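Local coordinates for N-acetylglucosamine-specific lectin (Saxidomus purpuratus, PDB 6A7T), which binds N-acetylglucosamine through a C-type lectin domain, by carbohydrate recognition that does not depend on calcium, at residues D72-V77 with M125-Y130. Residues are numbered along the deposited sequence; the frame is centred on the assembly and turned at random.
Sequences DFIRGV and MDYLNY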
loop_
_atom_site.group_PDB
_atom_site.type_symbol
_atom_site.label_atom_id
_atom_site.label_comp_id
_atom_site.label_asym_id
_atom_site.label_seq_id
_atom_site.Cartn_x
_atom_site.Cartn_y
_atom_site.Cartn_z
ATOM N N ASP A 72 -2.712 2.509 -12.383
ATOM C CA ASP A 72 -2.654 3.965 -12.497
ATOM C C ASP A 72 -1.333 4.484 -11.924
ATOM O O ASP A 72 -0.675 5.366 -12.522
ATOM C CB ASP A 72 -3.903 4.621 -11.867
ATOM C CG ASP A 72 -5.223 4.425 -12.636
ATOM O OD1 ASP A 72 -5.199 4.004 -13.818
ATOM O OD2 ASP A 72 -6.326 4.677 -12.023
ATOM N N PHE A 73 -0.939 3.992 -10.756
ATOM C CA PHE A 73 0.277 4.361 -10.136
ATOM C C PHE A 73 1.416 4.139 -11.127
ATOM O O PHE A 73 2.243 4.999 -11.328
ATOM C CB PHE A 73 0.518 3.570 -8.840
ATOM C CG PHE A 73 1.939 3.621 -8.379
ATOM C CD1 PHE A 73 2.485 4.795 -7.881
ATOM C CD2 PHE A 73 2.751 2.494 -8.493
ATOM C CE1 PHE A 73 3.826 4.859 -7.505
ATOM C CE2 PHE A 73 4.080 2.561 -8.112
ATOM C CZ PHE A 73 4.608 3.726 -7.604
ATOM N N ILE A 74 1.503 2.929 -11.704
ATOM C CA ILE A 74 2.630 2.594 -12.579
ATOM C C ILE A 74 2.631 3.544 -13.773
ATOM O O ILE A 74 3.684 4.076 -14.133
ATOM C CB ILE A 74 2.568 1.122 -12.996
ATOM C CG1 ILE A 74 2.822 0.215 -11.793
ATOM C CG2 ILE A 74 3.524 0.852 -14.141
ATOM C CD1 ILE A 74 2.406 -1.218 -11.982
ATOM N N ARG A 75 1.451 3.736 -14.379
ATOM C CA ARG A 75 1.341 4.590 -15.539
ATOM C C ARG A 75 1.822 5.997 -15.176
ATOM O O ARG A 75 2.474 6.651 -15.998
ATOM C CB ARG A 75 -0.075 4.586 -16.096
ATOM C CG ARG A 75 -0.156 5.344 -17.419
ATOM C CD ARG A 75 -1.530 5.291 -18.031
ATOM N NE ARG A 75 -1.908 3.952 -18.419
ATOM C CZ ARG A 75 -2.634 3.109 -17.710
ATOM N NH1 ARG A 75 -3.248 3.478 -16.609
ATOM N NH2 ARG A 75 -2.718 1.861 -18.148
ATOM N N GLY A 76 1.441 6.463 -13.984
ATOM C CA GLY A 76 1.880 7.803 -13.483
ATOM C C GLY A 76 3.380 8.013 -13.527
ATOM O O GLY A 76 3.837 9.104 -13.895
ATOM N N VAL A 77 4.163 6.989 -13.170
ATOM C CA VAL A 77 5.600 7.063 -13.182
ATOM C C VAL A 77 6.117 6.961 -14.625
ATOM O O VAL A 77 6.851 7.861 -15.099
ATOM C CB VAL A 77 6.224 5.983 -12.271
ATOM C CG1 VAL A 77 7.743 6.033 -12.308
ATOM C CG2 VAL A 77 5.746 6.132 -10.830
ATOM N N MET A 125 5.149 -10.105 -20.929
ATOM C CA MET A 125 4.388 -8.862 -20.941
ATOM C C MET A 125 5.262 -7.647 -20.613
ATOM O O MET A 125 6.203 -7.701 -19.814
ATOM C CB MET A 125 3.212 -8.917 -19.978
ATOM C CG MET A 125 2.205 -10.072 -20.276
ATOM S SD MET A 125 0.999 -10.394 -19.050
ATOM C CE MET A 125 0.166 -8.798 -19.026
ATOM N N ASP A 126 4.846 -6.542 -21.215
ATOM C CA ASP A 126 5.361 -5.211 -20.919
ATOM C C ASP A 126 4.205 -4.215 -20.787
ATOM O O ASP A 126 3.080 -4.517 -21.112
ATOM C CB ASP A 126 6.400 -4.794 -21.952
ATOM C CG ASP A 126 5.941 -4.639 -23.391
ATOM O OD1 ASP A 126 4.739 -4.506 -23.598
ATOM O OD2 ASP A 126 6.841 -4.579 -24.254
ATOM N N TYR A 127 4.504 -3.042 -20.216
ATOM C CA TYR A 127 3.772 -1.788 -20.526
ATOM C C TYR A 127 4.435 -1.265 -21.785
ATOM O O TYR A 127 5.641 -1.174 -21.837
ATOM C CB TYR A 127 3.888 -0.755 -19.398
ATOM C CG TYR A 127 2.881 -0.923 -18.306
ATOM C CD1 TYR A 127 1.632 -0.311 -18.319
ATOM C CD2 TYR A 127 3.180 -1.720 -17.202
ATOM C CE1 TYR A 127 0.721 -0.484 -17.292
ATOM C CE2 TYR A 127 2.255 -1.949 -16.204
ATOM C CZ TYR A 127 1.016 -1.324 -16.223
ATOM O OH TYR A 127 0.107 -1.553 -15.222
ATOM N N LEU A 128 3.633 -0.836 -22.763
ATOM C CA LEU A 128 4.142 -0.277 -23.997
ATOM C C LEU A 128 3.421 1.042 -24.277
ATOM O O LEU A 128 2.223 1.131 -23.973
ATOM C CB LEU A 128 3.811 -1.272 -25.120
ATOM C CG LEU A 128 4.132 -0.843 -26.548
ATOM C CD1 LEU A 128 5.610 -0.610 -26.803
ATOM C CD2 LEU A 128 3.560 -1.851 -27.550
ATOM N N ASN A 129 4.173 1.978 -24.855
ATOM C CA ASN A 129 3.612 3.228 -25.392
ATOM C C ASN A 129 3.973 3.311 -26.864
ATOM O O ASN A 129 5.075 3.722 -27.232
ATOM C CB ASN A 129 4.156 4.404 -24.600
ATOM C CG ASN A 129 3.545 5.710 -25.036
ATOM O OD1 ASN A 129 2.347 5.769 -25.293
ATOM N ND2 ASN A 129 4.380 6.725 -25.069
ATOM N N TYR A 130 3.049 2.864 -27.704
ATOM C CA TYR A 130 3.279 2.872 -29.138
ATOM C C TYR A 130 1.941 2.766 -29.881
ATOM O O TYR A 130 1.137 1.851 -29.680
ATOM C CB TYR A 130 4.259 1.777 -29.572
ATOM C CG TYR A 130 4.604 1.822 -31.044
ATOM C CD1 TYR A 130 5.184 2.944 -31.610
ATOM C CD2 TYR A 130 4.299 0.762 -31.879
ATOM C CE1 TYR A 130 5.471 3.007 -32.961
ATOM C CE2 TYR A 130 4.584 0.805 -33.235
ATOM C CZ TYR A 130 5.161 1.933 -33.780
ATOM O OH TYR A 130 5.444 1.976 -35.124
#
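Ile74, on the helix 68-78, lies over one face of the Tyr127 ring, which reaches across from the strand 124-130. The touching branch is CG2. Ile74 CG2 lies 4.0 Å from the centroid of the Tyr127 ring, 24° off the ring normal, which makes this a CH-pi contact. The methyl is offset toward the rim, and Ile74 CG2 comes to 3.7 Å from Tyr127 CE2. With Ile74 chi1 at -68°, CG1 lies beside the backbone N and CG2 is anti to it, which turns CG2 over the ring. CG2 covers the CD2-CE2-CZ side of the face, and Ile74 CD1 comes to 4.0 Å from Tyr127 OH. The two side chains cross at about a right angle. Both residues are buried, and Val65 and Ile89 also pack against Tyr127, while Trp137 meets its ring edge-to-face.

The Arg75 side is looser. This residue is partly exposed. Arg75 NH2 lies near the plane of the Tyr127 ring, at the edge, 4.2 Å from Tyr127 CE1, and no hydrogen bond joins the segments. The guanidinium is held mainly from its own helix. Arg75 NH1 forms a salt bridge to Asp72 OD1 at 3.4 Å, in the guanidinium plane. Arg75 NH2 bonds to the carbonyl of Trp135 and pairs with one carboxylate oxygen of Asp71, whose other oxygen is hydrogen-bonded to Tyr127 OH.

Tyr127 is therefore anchored at its hydroxyl and packed on a face by Ile74. The Ile74 side chain is about 7 Å from the bound calcium ion. Within the C-type lectin fold, the chemistry implies an apolar join between this helix and the sheet containing strand 124-130, with a shared carboxylate tying its polar margin together.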